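Local atomic coordinates of putative prephenate dehydratase (PDB entry 4LUB), a protein that probably catalyses the decarboxylating dehydration of prephenate to 3-phenylpyruvate, a step in the biosynthesis of L-phenylalanine. Residues E226-K231 / F238-F243. Residues are numbered along the deposited sequence; the frame is centred on the assembly and turned at random.
Sequences ESRPLK and FFIIDF
Glu226 with Ile240 and Arg228 with Phe238 form the hydrogen-bonded pairs of an antiparallel ladder, with both N-H...O bonds made in each pair; the shortest runs from Ile240 N to Glu226 O at 2.6 Å. Between them Ser227 and Phe239 make a non-hydrogen-bonded pair, CA to CA 4.4 Å. On the face that carries Arg228, Phe238 and Ile240, the Arg228 CB methylene sits over one face of the Phe238 ring, 3.7 Å from its centroid, in a CH-pi contact displaced toward the CE2-CZ rim. Phe238 CG lies between its backbone N and carbonyl carbon (chi1 74°), which swings the ring across to the neighbouring strand. Leu230 CD1 and Pro229 O approach that ring near its plane, and CD1 packs 3.9 Å from Phe238 CB. The two strands are the hairpin 222-229/237-244 of the ACT domain, and helix 62-70 packs on this face, stacking Phe69 with Phe238. Bent at chi2 and chi3, the Arg228 chain brings one face of its guanidinium against Pro229 CD, which lies over the centre of the group, and sets it 79° from the Phe238 ring plane; NH2 forms a salt bridge with Asp66, while NH1 hydrogen-bonds to Glu58 O of the second subunit. On the other face Ser227 CB meets Phe239 CD1 at 3.6 Å. Phe239 also packs on Ile225 of the second subunit, and Ser227 N hydrogen-bonds to OE2 of that subunit's Glu226.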
loop_
_atom_site.group_PDB
_atom_site.type_symbol
_atom_site.label_atom_id
_atom_site.label_comp_id
_atom_site.label_asym_id
_atom_site.label_seq_id
_atom_site.Cartn_x
_atom_site.Cartn_y
_atom_site.Cartn_z
ATOM N N GLU B 226 -3.243 -3.658 -1.485
ATOM C CA GLU B 226 -2.591 -2.655 -0.675
ATOM C C GLU B 226 -2.485 -3.173 0.743
ATOM O O GLU B 226 -3.437 -3.729 1.272
ATOM C CB GLU B 226 -3.388 -1.355 -0.707
ATOM C CG GLU B 226 -2.755 -0.214 0.070
ATOM C CD GLU B 226 -2.154 0.839 -0.832
ATOM O OE1 GLU B 226 -2.899 1.438 -1.624
ATOM O OE2 GLU B 226 -0.936 1.068 -0.750
ATOM N N SER B 227 -1.326 -2.998 1.354
ATOM C CA SER B 227 -1.163 -3.389 2.740
ATOM C C SER B 227 -1.285 -2.185 3.666
ATOM O O SER B 227 -0.976 -1.058 3.290
ATOM C CB SER B 227 0.143 -4.157 2.964
ATOM O OG SER B 227 1.263 -3.301 3.015
ATOM N N ARG B 228 -1.761 -2.447 4.874
ATOM C CA ARG B 228 -1.960 -1.431 5.887
ATOM C C ARG B 228 -1.424 -2.011 7.183
ATOM O O ARG B 228 -1.515 -3.224 7.388
ATOM C CB ARG B 228 -3.447 -1.087 6.035
ATOM C CG ARG B 228 -4.115 -0.329 4.858
ATOM C CD ARG B 228 -3.378 0.952 4.532
ATOM N NE ARG B 228 -3.392 1.857 5.668
ATOM C CZ ARG B 228 -2.371 2.627 6.020
ATOM N NH1 ARG B 228 -1.250 2.601 5.310
ATOM N NH2 ARG B 228 -2.475 3.422 7.084
ATOM N N PRO B 229 -0.831 -1.171 8.045
ATOM C CA PRO B 229 -0.413 -1.668 9.364
ATOM C C PRO B 229 -1.569 -2.283 10.146
ATOM O O PRO B 229 -2.663 -1.714 10.187
ATOM C CB PRO B 229 0.123 -0.411 10.071
ATOM C CG PRO B 229 0.327 0.602 8.980
ATOM C CD PRO B 229 -0.684 0.287 7.930
ATOM N N LEU B 230 -1.323 -3.439 10.754
ATOM C CA LEU B 230 -2.290 -4.061 11.655
ATOM C C LEU B 230 -2.421 -3.292 12.962
ATOM O O LEU B 230 -3.343 -3.530 13.743
ATOM C CB LEU B 230 -1.898 -5.513 11.942
ATOM C CG LEU B 230 -3.029 -6.489 12.262
ATOM C CD1 LEU B 230 -4.207 -6.320 11.318
ATOM C CD2 LEU B 230 -2.515 -7.923 12.231
ATOM N N LYS B 231 -1.496 -2.357 13.172
ATOM C CA LYS B 231 -1.357 -1.627 14.430
ATOM C C LYS B 231 -1.127 -2.577 15.601
ATOM O O LYS B 231 -1.698 -2.406 16.681
ATOM C CB LYS B 231 -2.575 -0.729 14.693
ATOM C CG LYS B 231 -3.120 -0.046 13.452
ATOM C CD LYS B 231 -2.431 1.297 13.211
ATOM C CE LYS B 231 -3.360 2.295 12.518
ATOM N NZ LYS B 231 -2.835 2.739 11.190
ATOM N N PHE B 238 -2.691 -5.949 7.532
ATOM C CA PHE B 238 -3.852 -6.484 6.858
ATOM C C PHE B 238 -3.786 -6.009 5.419
ATOM O O PHE B 238 -3.198 -4.975 5.124
ATOM C CB PHE B 238 -5.167 -6.128 7.557
ATOM C CG PHE B 238 -5.606 -4.702 7.385
ATOM C CD1 PHE B 238 -6.434 -4.343 6.341
ATOM C CD2 PHE B 238 -5.224 -3.733 8.292
ATOM C CE1 PHE B 238 -6.856 -3.040 6.192
ATOM C CE2 PHE B 238 -5.643 -2.425 8.150
ATOM C CZ PHE B 238 -6.460 -2.078 7.096
ATOM N N PHE B 239 -4.359 -6.788 4.522
ATOM C CA PHE B 239 -4.270 -6.498 3.100
ATOM C C PHE B 239 -5.608 -6.142 2.482
ATOM O O PHE B 239 -6.584 -6.869 2.634
ATOM C CB PHE B 239 -3.640 -7.697 2.374
ATOM C CG PHE B 239 -2.280 -8.051 2.895
ATOM C CD1 PHE B 239 -1.155 -7.419 2.396
ATOM C CD2 PHE B 239 -2.127 -8.972 3.913
ATOM C CE1 PHE B 239 0.105 -7.724 2.886
ATOM C CE2 PHE B 239 -0.871 -9.280 4.406
ATOM C CZ PHE B 239 0.243 -8.655 3.892
ATOM N N ILE B 240 -5.637 -5.014 1.780
ATOM C CA ILE B 240 -6.788 -4.640 0.969
ATOM C C ILE B 240 -6.628 -5.211 -0.421
ATOM O O ILE B 240 -5.699 -4.868 -1.143
ATOM C CB ILE B 240 -6.952 -3.124 0.849
ATOM C CG1 ILE B 240 -6.891 -2.487 2.228
ATOM C CG2 ILE B 240 -8.270 -2.791 0.157
ATOM C CD1 ILE B 240 -7.956 -3.038 3.145
ATOM N N ILE B 241 -7.533 -6.109 -0.770
ATOM C CA ILE B 241 -7.561 -6.711 -2.089
ATOM C C ILE B 241 -8.889 -6.512 -2.825
ATOM O O ILE B 241 -9.963 -6.720 -2.261
ATOM C CB ILE B 241 -7.197 -8.213 -1.968
ATOM C CG1 ILE B 241 -5.754 -8.351 -1.513
ATOM C CG2 ILE B 241 -7.233 -8.880 -3.324
ATOM C CD1 ILE B 241 -5.355 -9.732 -1.110
ATOM N N ASP B 242 -8.802 -6.089 -4.085
ATOM C CA ASP B 242 -9.969 -6.033 -4.961
ATOM C C ASP B 242 -9.903 -7.171 -5.977
ATOM O O ASP B 242 -8.832 -7.485 -6.506
ATOM C CB ASP B 242 -10.081 -4.703 -5.719
ATOM C CG ASP B 242 -10.104 -3.477 -4.810
ATOM O OD1 ASP B 242 -10.250 -3.599 -3.570
ATOM O OD2 ASP B 242 -10.013 -2.370 -5.370
ATOM N N PHE B 243 -11.059 -7.760 -6.266
ATOM C CA PHE B 243 -11.177 -8.769 -7.307
ATOM C C PHE B 243 -12.389 -8.448 -8.147
ATOM O O PHE B 243 -13.361 -7.871 -7.658
ATOM C CB PHE B 243 -11.355 -10.173 -6.716
ATOM C CG PHE B 243 -10.110 -10.757 -6.123
ATOM C CD1 PHE B 243 -9.094 -11.220 -6.935
ATOM C CD2 PHE B 243 -9.964 -10.870 -4.753
ATOM C CE1 PHE B 243 -7.948 -11.763 -6.397
ATOM C CE2 PHE B 243 -8.817 -11.419 -4.219
ATOM C CZ PHE B 243 -7.808 -11.864 -5.038
#